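Local coordinates for protein lantibiotic dehydratase (Microbispora corallina, PDB 5EHK) that probably dehydrates serine and threonine residues in the precursor peptide of the lantibiotic NAI-107, in a reaction that depends on aminoacylated tRNA, at residues A[294-297]-A[298-302]; A[329-332]-A[333-337]; A[947-950]-A[951-954]; A[453-456]-A[457-460]; A[761-765]-A[766-770]. All coordinates share one frame; numbering follows the deposited sequence.

In the fold
All five contacts are local and lie in series along the chain, so none nests in or crosses another. Contact 1 spans the first turns of helix 294-306, and contact 2 spans turns of the next helix, 318-339. These two helices pack together, L295, Q296 and L299 meeting V330 and D331, with centres about 14 Å apart. Contact 4 is an extended approach to helix 460-471 at the subunit interface. Contact 5 turns the chain after strand 760-763, its centre about 28 Å from that of contact 4. Contact 3, last along the chain, closes the N-terminal turn of helix 950-965 in the C-terminal family region, about 79 Å from contact 1 between centres.

Contact 1: A[294-297]-A[298-302]; sequences PLQH and VLDVV
D300 N donates to Q296 O at 2.7 Å, one of the four i to i+4 backbone bonds that cross from 294-297 to 298-302 in the opening turns of alpha-helix 294-306. The same residue pair is joined again by side chains: Q296 NE2 donates to D300 OD1 at 3.0 Å, with an N-H...O angle of 156°. The two flat groups are used differently: the oxygen lies in the plane of the Q296 amide, whereas the amide nitrogen meets the carboxylate from above its plane, 47° out of it. Q296 can reach its partner because its chain bends at chi2 (60°), which brings the amide back over the next turn. D300 OD2, 3.1 Å from Q296 O, adds no bond, since both atoms are acceptors.

On another side of the helix H297 and V301 meet obliquely, with H297 CE1 3.5 Å from V301 CG2. The polar end of the imidazole is held from outside: H297 NE2 is hydrogen-bonded to A284 O, and more weakly to R286 O, which ties the helix to the loop that leads into it. The apolar side carries L295 and L299, where L299 CD2 lies 4.4 Å from L295 CG, a loose apolar contact. Both pack against helix 318-339, where L295 touches L327 and L299 touches R328, while P294, L295 and V298 lean on L177 of helix 174-185. At the first turn V298 N donates to P294 O over 3.1 Å, and the side chain of V298 sits against the same carbonyl, with its CG2 3.7 Å from P294 O.

Contact 2: A[329-332]-A[333-337]; sequences EVDA and RCHAY
D331 O is the centre of the polar first shell, because three donors from C334 and H335 converge on it within alpha-helix 318-339. C334 N lies 2.9 Å from D331 O and H335 N 3.3 Å from it, an i to i+3 bond beside the regular i to i+4 one. The third donor is a side chain: H335 ND1 reaches D331 O at 3.1 Å, with an N-H...O angle of 166°. The oxygen lies in the plane of the imidazole, at its edge, whereas ND1 stands well above the carbonyl plane. With H335 CG beside its own backbone N (chi1 -70°), the ring folds back along the helix to make this bond. The D331 carboxylate lies nearby without bonding to the ring, its OD1 3.6 Å from H335 CE1; its negative charge might favour a protonated imidazole.

Across the helix E329 and R333 run side by side, pointing the same way, as an i to i+4 salt bridge. R333 NH2 donates to E329 OE2 at 3.1 Å and R333 NE does so weakly, so one carboxylate oxygen takes both. It sits in the guanidinium plane, although the two flat groups are turned 51° apart.

In the second shell, R358 of helix 346-359 also forms a salt bridge with E329 OE2, so that this oxygen is shared by two arginines. The D331 side chain touches Q296 and L299 of helix 294-306, and C334 touches T170 of strand 167-172. Between these polar groups, V330 CG1 rests 4.3 Å from C334 SG.

Contact 3: A[947-950]-A[951-954]; sequences RYTL and DEVT
E952 folds back over T949, and its side chain traces the contact atom by atom. Its CB lies 3.5 Å from T949 O, and CG and CD then pass the T949 hydroxyl. With the chain extended beyond CG, OE1 arrives at the start of the helix, where T949 N donates to it at 2.7 Å, nearly straight (168°), along the C-O axis of the carboxylate. T949 OG1 donates to this same E952 OE1 at 3.1 Å, but from above the carboxylate plane. E952 OE1 also lies at the edge of the Y948 ring, near its plane.

The reciprocal bond runs from E952 N to T949 OG1, 3.2 Å, possible because OG1 is turned between backbone N and carbonyl carbon (chi1 61°). The N-cap residue and the third residue of helix 950-965 thus cap each other's backbone N-H, which defines a capping box. An apolar pair spans the same turn: Y948 CB packs 3.9 Å from V953 CG1, joining the residue before the N-cap to the fourth helical residue, as in a hydrophobic staple. One residue further along, L950 O accepts both from T954 N and from T954 OG1, the latter at 2.9 Å and above the carbonyl plane.

Outside the turn, Y948 and E952 rest on L1020 of helix 1014-1020, while D951 OD1 forms a salt bridge with R1092 of helix 1090-1109.

Chemically, the box satisfies two N-H groups at the helix start, and the acidic side chains of D951 and E952 in the first turn would be expected to interact favourably with the helix dipole.

Contact 4: A[453-456]-A[457-460]; sequences QEEP and RRSA
E455 and R458 meet across an extended linker that leads into helix 460-471. The backbone angles from E455 to R457 are close to polyproline II, and no hydrogen bond joins the two halves, 453-456 and 457-460.

The ionic interaction is a salt bridge from E455 to R458. E455 OE2 and R458 NH2 are modelled too close together for the geometry to be trusted, so the pairing is plausible but its exact arrangement is doubtful. As modelled, R458 bends at chi3 (-107°), with its tip turned back toward E455.

Packing contacts also come from the second subunit. P456 of that subunit touches both E455 and R458, and P456 packs in turn on R458 of the other copy, so this linker lies at the dimer interface.

Hydrogen bonds run both to other parts of the fold and within the linker. R457 extends fully to give NH2 to L487 O, and its backbone is bonded to A670. S459 is the N-cap of the following helix, its OG bonded to L462 N. Within 453-456 a weak bond links E454 N to Q453 OE1 at 3.4 Å. Next to the salt bridge, R458 CG passes 3.7 Å from P456 O.

Contact 5: A[761-765]-A[766-770]; sequences AQQVA and GDEEG
Q763 and E768 make the tighter part of this contact, with Q763 buried. Q763 NE2 donates to E768 OE1 at 2.8 Å with an N-H...O angle of 158°. The acceptor lies close to the plane of the amide, and the amide nitrogen comes in on the anti side of the carboxylate, 21° out of its plane. Q763 reaches across with its chain extended beyond CG, while E768 bends at chi2, and Q763 OE1 lies 3.5 Å from E768 CB. R475 forms a salt bridge with this same carboxylate oxygen, E768 OE1, and touches Q763 as well. E768 OE1 thus accepts from a neutral amide and pairs with a cation, which would be expected to favour the ionised form.

After strand 760-763 the chain makes two beta turns that share D767. The first, from V764 to D767, has type II backbone angles, with G766 at positive phi in its third position, and is closed by D767 N donating to V764 O at 3.1 Å. In the same turn V764 CB and D767 CB stand 4.3 Å apart. The second is a type I turn from D767 to G770, closed by G770 N and D767 O at 2.9 Å.

The outer side is looser. E769 N makes a weak bond to G766 O at 3.4 Å, and the carboxylates of D767 and E769 have long, weak ion pairs with R726 and R521. G770 is exposed, whereas at the opposite end A761 is buried in the sheet, its backbone bonded to W692 of strand 685-693.

Contact 1: A[294-297]-A[298-302]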
loop_
_atom_site.group_PDB
_atom_site.type_symbol
_atom_site.label_atom_id
_atom_site.label_comp_id
_atom_site.label_asym_id
_atom_site.label_seq_id
_atom_site.Cartn_x
_atom_site.Cartn_y
_atom_site.Cartn_z
ATOM N N PRO A 294 -23.704 -37.288 -13.226
ATOM C CA PRO A 294 -22.333 -37.777 -13.396
ATOM C C PRO A 294 -22.270 -39.299 -13.470
ATOM O O PRO A 294 -21.581 -39.812 -14.358
ATOM C CB PRO A 294 -21.600 -37.246 -12.151
ATOM C CG PRO A 294 -22.686 -36.928 -11.166
ATOM C CD PRO A 294 -23.831 -36.448 -12.024
ATOM N N LEU A 295 -22.957 -40.006 -12.566
ATOM C CA LEU A 295 -22.898 -41.473 -12.554
ATOM C C LEU A 295 -23.362 -42.059 -13.888
ATOM O O LEU A 295 -22.697 -42.926 -14.473
ATOM C CB LEU A 295 -23.711 -42.046 -11.399
ATOM C CG LEU A 295 -23.641 -43.559 -11.179
ATOM C CD1 LEU A 295 -22.210 -44.028 -10.963
ATOM C CD2 LEU A 295 -24.461 -43.929 -9.966
ATOM N N GLN A 296 -24.489 -41.544 -14.374
ATOM C CA GLN A 296 -25.058 -41.987 -15.632
ATOM C C GLN A 296 -24.105 -41.701 -16.786
ATOM O O GLN A 296 -24.002 -42.491 -17.731
ATOM C CB GLN A 296 -26.417 -41.335 -15.867
ATOM C CG GLN A 296 -27.186 -41.937 -17.031
ATOM C CD GLN A 296 -27.476 -43.430 -16.829
ATOM O OE1 GLN A 296 -28.067 -43.843 -15.815
ATOM N NE2 GLN A 296 -27.073 -44.242 -17.805
ATOM N N HIS A 297 -23.401 -40.574 -16.701
ATOM C CA HIS A 297 -22.399 -40.237 -17.707
ATOM C C HIS A 297 -21.324 -41.306 -17.821
ATOM O O HIS A 297 -20.984 -41.698 -18.937
ATOM C CB HIS A 297 -21.721 -38.879 -17.462
ATOM C CG HIS A 297 -20.524 -38.672 -18.329
ATOM N ND1 HIS A 297 -20.627 -38.381 -19.671
ATOM C CD2 HIS A 297 -19.203 -38.802 -18.071
ATOM C CE1 HIS A 297 -19.417 -38.307 -20.195
ATOM N NE2 HIS A 297 -18.535 -38.560 -19.246
ATOM N N VAL A 298 -20.771 -41.754 -16.691
ATOM C CA VAL A 298 -19.786 -42.843 -16.732
ATOM C C VAL A 298 -20.363 -44.114 -17.381
ATOM O O VAL A 298 -19.746 -44.695 -18.283
ATOM C CB VAL A 298 -19.239 -43.215 -15.343
ATOM C CG1 VAL A 298 -18.259 -44.379 -15.474
ATOM C CG2 VAL A 298 -18.580 -42.004 -14.667
ATOM N N LEU A 299 -21.546 -44.538 -16.924
ATOM C CA LEU A 299 -22.232 -45.685 -17.530
ATOM C C LEU A 299 -22.490 -45.530 -19.033
ATOM O O LEU A 299 -22.229 -46.460 -19.795
ATOM C CB LEU A 299 -23.518 -46.086 -16.790
ATOM C CG LEU A 299 -23.585 -46.635 -15.356
ATOM C CD1 LEU A 299 -22.298 -46.519 -14.546
ATOM C CD2 LEU A 299 -24.754 -45.982 -14.622
ATOM N N ASP A 300 -23.030 -44.388 -19.461
ATOM C CA ASP A 300 -23.287 -44.177 -20.894
ATOM C C ASP A 300 -22.004 -44.323 -21.728
ATOM O O ASP A 300 -22.021 -44.891 -22.826
ATOM C CB ASP A 300 -23.946 -42.819 -21.152
ATOM C CG ASP A 300 -25.351 -42.726 -20.590
ATOM O OD1 ASP A 300 -26.036 -43.767 -20.533
ATOM O OD2 ASP A 300 -25.765 -41.621 -20.179
ATOM N N VAL A 301 -20.896 -43.827 -21.181
ATOM C CA VAL A 301 -19.600 -43.913 -21.837
ATOM C C VAL A 301 -19.045 -45.343 -21.936
ATOM O O VAL A 301 -18.636 -45.755 -23.028
ATOM C CB VAL A 301 -18.569 -42.957 -21.184
ATOM C CG1 VAL A 301 -17.161 -43.351 -21.571
ATOM C CG2 VAL A 301 -18.847 -41.508 -21.590
ATOM N N VAL A 302 -19.037 -46.103 -20.831
ATOM C CA VAL A 302 -18.590 -47.512 -20.884
ATOM C C VAL A 302 -19.509 -48.353 -21.768
ATOM O O VAL A 302 -19.071 -49.308 -22.402
ATOM C CB VAL A 302 -18.398 -48.194 -19.508
ATOM C CG1 VAL A 302 -17.675 -47.273 -18.554
ATOM C CG2 VAL A 302 -19.715 -48.640 -18.937
#

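Contact 2: A[329-332]-A[333-337]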
loop_
_atom_site.group_PDB
_atom_site.type_symbol
_atom_site.label_atom_id
_atom_site.label_comp_id
_atom_site.label_asym_id
_atom_site.label_seq_id
_atom_site.Cartn_x
_atom_site.Cartn_y
_atom_site.Cartn_z
ATOM N N GLU A 329 -25.405 -50.614 -9.768
ATOM C CA GLU A 329 -26.227 -50.997 -8.638
ATOM C C GLU A 329 -26.549 -49.749 -7.844
ATOM O O GLU A 329 -27.690 -49.541 -7.413
ATOM C CB GLU A 329 -25.507 -52.005 -7.733
ATOM C CG GLU A 329 -26.470 -52.766 -6.799
ATOM C CD GLU A 329 -25.785 -53.786 -5.889
ATOM O OE1 GLU A 329 -24.877 -54.513 -6.348
ATOM O OE2 GLU A 329 -26.154 -53.843 -4.694
ATOM N N VAL A 330 -25.539 -48.897 -7.694
ATOM C CA VAL A 330 -25.690 -47.660 -6.948
ATOM C C VAL A 330 -26.640 -46.748 -7.692
ATOM O O VAL A 330 -27.482 -46.086 -7.087
ATOM C CB VAL A 330 -24.348 -46.965 -6.768
ATOM C CG1 VAL A 330 -24.551 -45.520 -6.318
ATOM C CG2 VAL A 330 -23.478 -47.747 -5.772
ATOM N N ASP A 331 -26.528 -46.749 -9.011
ATOM C CA ASP A 331 -27.464 -46.013 -9.828
ATOM C C ASP A 331 -28.883 -46.497 -9.527
ATOM O O ASP A 331 -29.778 -45.704 -9.215
ATOM C CB ASP A 331 -27.142 -46.202 -11.304
ATOM C CG ASP A 331 -27.978 -45.314 -12.194
ATOM O OD1 ASP A 331 -27.899 -44.073 -12.023
ATOM O OD2 ASP A 331 -28.720 -45.851 -13.049
ATOM N N ALA A 332 -29.069 -47.813 -9.589
ATOM C CA ALA A 332 -30.384 -48.415 -9.386
ATOM C C ALA A 332 -30.961 -48.087 -8.003
ATOM O O ALA A 332 -32.138 -47.748 -7.875
ATOM C CB ALA A 332 -30.314 -49.916 -9.598
ATOM N N ARG A 333 -30.130 -48.162 -6.971
ATOM C CA ARG A 333 -30.603 -47.812 -5.639
ATOM C C ARG A 333 -30.841 -46.313 -5.441
ATOM O O ARG A 333 -31.487 -45.908 -4.474
ATOM C CB ARG A 333 -29.697 -48.366 -4.542
ATOM C CG ARG A 333 -29.581 -49.870 -4.538
ATOM C CD ARG A 333 -28.685 -50.278 -3.398
ATOM N NE ARG A 333 -28.321 -51.687 -3.422
ATOM C CZ ARG A 333 -29.056 -52.644 -2.874
ATOM N NH1 ARG A 333 -30.210 -52.339 -2.293
ATOM N NH2 ARG A 333 -28.649 -53.905 -2.926
ATOM N N CYS A 334 -30.320 -45.497 -6.353
ATOM C CA CYS A 334 -30.524 -44.055 -6.272
ATOM C C CYS A 334 -31.931 -43.686 -6.711
ATOM O O CYS A 334 -32.596 -42.870 -6.071
ATOM C CB CYS A 334 -29.506 -43.299 -7.130
ATOM S SG CYS A 334 -27.978 -42.898 -6.279
ATOM N N HIS A 335 -32.384 -44.287 -7.802
ATOM C CA HIS A 335 -33.732 -44.032 -8.276
ATOM C C HIS A 335 -34.727 -44.626 -7.300
ATOM O O HIS A 335 -35.770 -44.030 -7.023
ATOM C CB HIS A 335 -33.921 -44.618 -9.671
ATOM C CG HIS A 335 -33.149 -43.891 -10.724
ATOM N ND1 HIS A 335 -31.804 -44.104 -10.937
ATOM C CD2 HIS A 335 -33.525 -42.933 -11.604
ATOM C CE1 HIS A 335 -31.387 -43.322 -11.915
ATOM N NE2 HIS A 335 -32.411 -42.601 -12.336
ATOM N N ALA A 336 -34.367 -45.787 -6.758
ATOM C CA ALA A 336 -35.184 -46.482 -5.782
ATOM C C ALA A 336 -35.471 -45.564 -4.613
ATOM O O ALA A 336 -36.631 -45.352 -4.235
ATOM C CB ALA A 336 -34.460 -47.708 -5.301
ATOM N N TYR A 337 -34.406 -44.996 -4.060
ATOM C CA TYR A 337 -34.536 -44.104 -2.917
ATOM C C TYR A 337 -35.217 -42.781 -3.297
ATOM O O TYR A 337 -35.833 -42.118 -2.457
ATOM C CB TYR A 337 -33.177 -43.891 -2.239
ATOM C CG TYR A 337 -33.184 -42.738 -1.279
ATOM C CD1 TYR A 337 -33.879 -42.803 -0.082
ATOM C CD2 TYR A 337 -32.507 -41.568 -1.581
ATOM C CE1 TYR A 337 -33.893 -41.727 0.785
ATOM C CE2 TYR A 337 -32.509 -40.496 -0.720
ATOM C CZ TYR A 337 -33.202 -40.575 0.454
ATOM O OH TYR A 337 -33.189 -39.484 1.284
#

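Contact 3: A[947-950]-A[951-954]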
loop_
_atom_site.group_PDB
_atom_site.type_symbol
_atom_site.label_atom_id
_atom_site.label_comp_id
_atom_site.label_asym_id
_atom_site.label_seq_id
_atom_site.Cartn_x
_atom_site.Cartn_y
_atom_site.Cartn_z
ATOM N N ARG A 947 19.805 32.707 -20.474
ATOM C CA ARG A 947 18.540 33.401 -20.294
ATOM C C ARG A 947 17.393 32.440 -20.131
ATOM O O ARG A 947 16.497 32.654 -19.312
ATOM C CB ARG A 947 18.261 34.295 -21.492
ATOM C CG ARG A 947 19.512 34.839 -22.161
ATOM C CD ARG A 947 19.232 36.195 -22.734
ATOM N NE ARG A 947 17.811 36.298 -23.057
ATOM C CZ ARG A 947 17.189 37.430 -23.363
ATOM N NH1 ARG A 947 17.872 38.574 -23.396
ATOM N NH2 ARG A 947 15.885 37.411 -23.636
ATOM N N TYR A 948 17.446 31.355 -20.892
ATOM C CA TYR A 948 16.303 30.476 -21.027
ATOM C C TYR A 948 16.283 29.353 -19.994
ATOM O O TYR A 948 17.316 28.808 -19.612
ATOM C CB TYR A 948 16.281 29.907 -22.437
ATOM C CG TYR A 948 16.271 30.962 -23.510
ATOM C CD1 TYR A 948 15.122 31.693 -23.789
ATOM C CD2 TYR A 948 17.411 31.227 -24.247
ATOM C CE1 TYR A 948 15.114 32.656 -24.778
ATOM C CE2 TYR A 948 17.416 32.191 -25.233
ATOM C CZ TYR A 948 16.265 32.902 -25.497
ATOM O OH TYR A 948 16.279 33.857 -26.489
ATOM N N THR A 949 15.087 29.034 -19.523
ATOM C CA THR A 949 14.910 27.935 -18.598
ATOM C C THR A 949 14.891 26.620 -19.373
ATOM O O THR A 949 14.835 26.606 -20.595
ATOM C CB THR A 949 13.584 28.074 -17.828
ATOM O OG1 THR A 949 12.494 28.048 -18.759
ATOM C CG2 THR A 949 13.547 29.387 -17.042
ATOM N N LEU A 950 14.937 25.513 -18.652
ATOM C CA LEU A 950 14.814 24.208 -19.259
ATOM C C LEU A 950 13.464 24.036 -19.940
ATOM O O LEU A 950 13.393 23.498 -21.031
ATOM C CB LEU A 950 15.006 23.134 -18.194
ATOM C CG LEU A 950 15.580 21.784 -18.609
ATOM C CD1 LEU A 950 16.826 21.933 -19.474
ATOM C CD2 LEU A 950 15.900 20.990 -17.363
ATOM N N ASP A 951 12.391 24.511 -19.316
ATOM C CA ASP A 951 11.061 24.393 -19.921
ATOM C C ASP A 951 10.999 25.142 -21.242
ATOM O O ASP A 951 10.343 24.710 -22.195
ATOM C CB ASP A 951 9.963 24.906 -18.995
ATOM C CG ASP A 951 9.784 24.041 -17.772
ATOM O OD1 ASP A 951 10.721 23.286 -17.441
ATOM O OD2 ASP A 951 8.695 24.098 -17.152
ATOM N N GLU A 952 11.679 26.276 -21.289
ATOM C CA GLU A 952 11.741 27.038 -22.519
ATOM C C GLU A 952 12.461 26.268 -23.618
ATOM O O GLU A 952 11.897 26.054 -24.687
ATOM C CB GLU A 952 12.380 28.413 -22.285
ATOM C CG GLU A 952 11.378 29.446 -21.767
ATOM C CD GLU A 952 12.040 30.657 -21.146
ATOM O OE1 GLU A 952 13.155 30.514 -20.591
ATOM O OE2 GLU A 952 11.457 31.758 -21.238
ATOM N N VAL A 953 13.680 25.819 -23.350
ATOM C CA VAL A 953 14.447 25.132 -24.382
ATOM C C VAL A 953 13.731 23.843 -24.788
ATOM O O VAL A 953 13.832 23.420 -25.938
ATOM C CB VAL A 953 15.912 24.873 -23.974
ATOM C CG1 VAL A 953 16.529 26.155 -23.410
ATOM C CG2 VAL A 953 16.000 23.753 -22.961
ATOM N N THR A 954 12.982 23.242 -23.858
ATOM C CA THR A 954 12.204 22.038 -24.167
ATOM C C THR A 954 11.018 22.359 -25.073
ATOM O O THR A 954 10.746 21.625 -26.027
ATOM C CB THR A 954 11.765 21.271 -22.908
ATOM O OG1 THR A 954 12.928 20.903 -22.156
ATOM C CG2 THR A 954 11.019 19.979 -23.277
#

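Contact 4: A[453-456]-A[457-460]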
loop_
_atom_site.group_PDB
_atom_site.type_symbol
_atom_site.label_atom_id
_atom_site.label_comp_id
_atom_site.label_asym_id
_atom_site.label_seq_id
_atom_site.Cartn_x
_atom_site.Cartn_y
_atom_site.Cartn_z
ATOM N N GLN A 453 -4.760 -1.964 -0.122
ATOM C CA GLN A 453 -6.013 -2.554 0.353
ATOM C C GLN A 453 -7.124 -1.492 0.278
ATOM O O GLN A 453 -6.839 -0.296 0.189
ATOM C CB GLN A 453 -5.841 -3.057 1.794
ATOM C CG GLN A 453 -7.049 -3.787 2.388
ATOM C CD GLN A 453 -7.333 -5.132 1.731
ATOM O OE1 GLN A 453 -8.035 -5.212 0.719
ATOM N NE2 GLN A 453 -6.836 -6.204 2.344
ATOM N N GLU A 454 -8.381 -1.910 0.212
ATOM C CA GLU A 454 -9.459 -0.927 0.161
ATOM C C GLU A 454 -9.915 -0.583 1.592
ATOM O O GLU A 454 -10.217 -1.479 2.392
ATOM C CB GLU A 454 -10.613 -1.433 -0.709
ATOM C CG GLU A 454 -11.344 -0.325 -1.468
ATOM C CD GLU A 454 -12.486 -0.846 -2.357
ATOM O OE1 GLU A 454 -12.874 -2.036 -2.247
ATOM O OE2 GLU A 454 -12.997 -0.055 -3.176
ATOM N N GLU A 455 -9.934 0.709 1.917
ATOM C CA GLU A 455 -10.443 1.179 3.215
ATOM C C GLU A 455 -11.952 0.954 3.319
ATOM O O GLU A 455 -12.685 1.227 2.373
ATOM C CB GLU A 455 -10.152 2.674 3.398
ATOM C CG GLU A 455 -8.772 3.005 3.962
ATOM C CD GLU A 455 -8.608 4.498 4.273
ATOM O OE1 GLU A 455 -7.454 4.966 4.430
ATOM O OE2 GLU A 455 -9.639 5.207 4.345
ATOM N N PRO A 456 -12.426 0.462 4.470
ATOM C CA PRO A 456 -13.873 0.449 4.704
ATOM C C PRO A 456 -14.386 1.863 4.512
ATOM O O PRO A 456 -13.700 2.820 4.888
ATOM C CB PRO A 456 -13.993 0.025 6.165
ATOM C CG PRO A 456 -12.758 -0.737 6.444
ATOM C CD PRO A 456 -11.676 -0.113 5.599
ATOM N N ARG A 457 -15.546 1.998 3.881
ATOM C CA ARG A 457 -16.026 3.309 3.464
ATOM C C ARG A 457 -16.277 4.230 4.654
ATOM O O ARG A 457 -16.540 3.772 5.767
ATOM C CB ARG A 457 -17.309 3.158 2.650
ATOM C CG ARG A 457 -17.807 4.453 2.054
ATOM C CD ARG A 457 -19.180 4.285 1.523
ATOM N NE ARG A 457 -19.598 5.462 0.773
ATOM C CZ ARG A 457 -20.739 5.523 0.106
ATOM N NH1 ARG A 457 -21.543 4.461 0.107
ATOM N NH2 ARG A 457 -21.082 6.622 -0.551
ATOM N N ARG A 458 -16.161 5.528 4.421
ATOM C CA ARG A 458 -16.500 6.510 5.439
ATOM C C ARG A 458 -17.395 7.578 4.849
ATOM O O ARG A 458 -17.053 8.193 3.839
ATOM C CB ARG A 458 -15.234 7.120 6.078
ATOM C CG ARG A 458 -14.234 6.071 6.601
ATOM C CD ARG A 458 -13.006 6.688 7.243
ATOM N NE ARG A 458 -11.834 6.533 6.380
ATOM C CZ ARG A 458 -11.310 7.525 5.666
ATOM N NH1 ARG A 458 -11.835 8.743 5.728
ATOM N NH2 ARG A 458 -10.254 7.305 4.904
ATOM N N SER A 459 -18.529 7.817 5.502
ATOM C CA SER A 459 -19.524 8.728 4.959
ATOM C C SER A 459 -20.163 9.568 6.036
ATOM O O SER A 459 -20.729 9.026 6.982
ATOM C CB SER A 459 -20.624 7.935 4.253
ATOM O OG SER A 459 -21.531 8.816 3.620
ATOM N N ALA A 460 -20.085 10.887 5.898
ATOM C CA ALA A 460 -20.801 11.772 6.806
ATOM C C ALA A 460 -22.287 11.464 6.664
ATOM O O ALA A 460 -23.023 11.429 7.644
ATOM C CB ALA A 460 -20.517 13.227 6.497
#

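Contact 5: A[761-765]-A[766-770]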
loop_
_atom_site.group_PDB
_atom_site.type_symbol
_atom_site.label_atom_id
_atom_site.label_comp_id
_atom_site.label_asym_id
_atom_site.label_seq_id
_atom_site.Cartn_x
_atom_site.Cartn_y
_atom_site.Cartn_z
ATOM N N ALA A 761 -26.335 -10.576 15.124
ATOM C CA ALA A 761 -27.749 -10.879 15.278
ATOM C C ALA A 761 -28.576 -10.015 14.345
ATOM O O ALA A 761 -28.483 -8.785 14.386
ATOM C CB ALA A 761 -28.172 -10.669 16.700
ATOM N N GLN A 762 -29.393 -10.657 13.512
ATOM C CA GLN A 762 -30.312 -9.914 12.664
ATOM C C GLN A 762 -31.755 -10.014 13.166
ATOM O O GLN A 762 -32.219 -11.071 13.640
ATOM C CB GLN A 762 -30.240 -10.412 11.227
ATOM C CG GLN A 762 -29.268 -9.659 10.333
ATOM C CD GLN A 762 -29.186 -10.267 8.929
ATOM O OE1 GLN A 762 -30.140 -10.892 8.440
ATOM N NE2 GLN A 762 -28.024 -10.120 8.295
ATOM N N GLN A 763 -32.461 -8.892 13.070
ATOM C CA GLN A 763 -33.886 -8.907 13.275
ATOM C C GLN A 763 -34.519 -9.697 12.140
ATOM O O GLN A 763 -34.225 -9.447 10.966
ATOM C CB GLN A 763 -34.458 -7.497 13.337
ATOM C CG GLN A 763 -35.948 -7.489 13.647
ATOM C CD GLN A 763 -36.486 -6.106 13.972
ATOM O OE1 GLN A 763 -36.091 -5.100 13.358
ATOM N NE2 GLN A 763 -37.415 -6.050 14.930
ATOM N N VAL A 764 -35.358 -10.665 12.512
ATOM C CA VAL A 764 -36.083 -11.515 11.576
ATOM C C VAL A 764 -37.032 -10.722 10.675
ATOM O O VAL A 764 -37.715 -9.801 11.129
ATOM C CB VAL A 764 -36.886 -12.555 12.341
ATOM C CG1 VAL A 764 -37.636 -13.468 11.392
ATOM C CG2 VAL A 764 -35.968 -13.350 13.236
ATOM N N ALA A 765 -37.082 -11.099 9.400
ATOM C CA ALA A 765 -37.902 -10.401 8.429
ATOM C C ALA A 765 -39.365 -10.455 8.858
ATOM O O ALA A 765 -39.923 -11.540 9.044
ATOM C CB ALA A 765 -37.730 -11.045 7.052
ATOM N N GLY A 766 -39.977 -9.289 9.037
ATOM C CA GLY A 766 -41.386 -9.236 9.373
ATOM C C GLY A 766 -41.661 -9.001 10.846
ATOM O O GLY A 766 -42.758 -8.612 11.228
ATOM N N ASP A 767 -40.681 -9.288 11.687
ATOM C CA ASP A 767 -40.852 -9.133 13.125
ATOM C C ASP A 767 -41.107 -7.678 13.516
ATOM O O ASP A 767 -41.946 -7.404 14.368
ATOM C CB ASP A 767 -39.620 -9.669 13.864
ATOM C CG ASP A 767 -39.877 -9.914 15.337
ATOM O OD1 ASP A 767 -41.030 -10.216 15.707
ATOM O OD2 ASP A 767 -38.920 -9.802 16.131
ATOM N N GLU A 768 -40.392 -6.752 12.878
ATOM C CA GLU A 768 -40.480 -5.331 13.220
ATOM C C GLU A 768 -41.858 -4.739 12.963
ATOM O O GLU A 768 -42.254 -3.767 13.609
ATOM C CB GLU A 768 -39.401 -4.532 12.481
ATOM C CG GLU A 768 -39.428 -3.030 12.716
ATOM C CD GLU A 768 -39.055 -2.643 14.141
ATOM O OE1 GLU A 768 -38.725 -3.540 14.943
ATOM O OE2 GLU A 768 -39.077 -1.431 14.463
ATOM N N GLU A 769 -42.585 -5.342 12.027
ATOM C CA GLU A 769 -43.930 -4.899 11.693
ATOM C C GLU A 769 -44.992 -5.748 12.390
ATOM O O GLU A 769 -46.187 -5.598 12.134
ATOM C CB GLU A 769 -44.158 -4.936 10.177
ATOM C CG GLU A 769 -43.207 -4.083 9.352
ATOM C CD GLU A 769 -43.285 -2.591 9.683
ATOM O OE1 GLU A 769 -44.377 -2.103 10.063
ATOM O OE2 GLU A 769 -42.256 -1.897 9.521
ATOM N N GLY A 770 -44.560 -6.652 13.256
ATOM C CA GLY A 770 -45.496 -7.496 13.962
ATOM C C GLY A 770 -45.908 -8.756 13.221
ATOM O O GLY A 770 -46.503 -9.660 13.802
#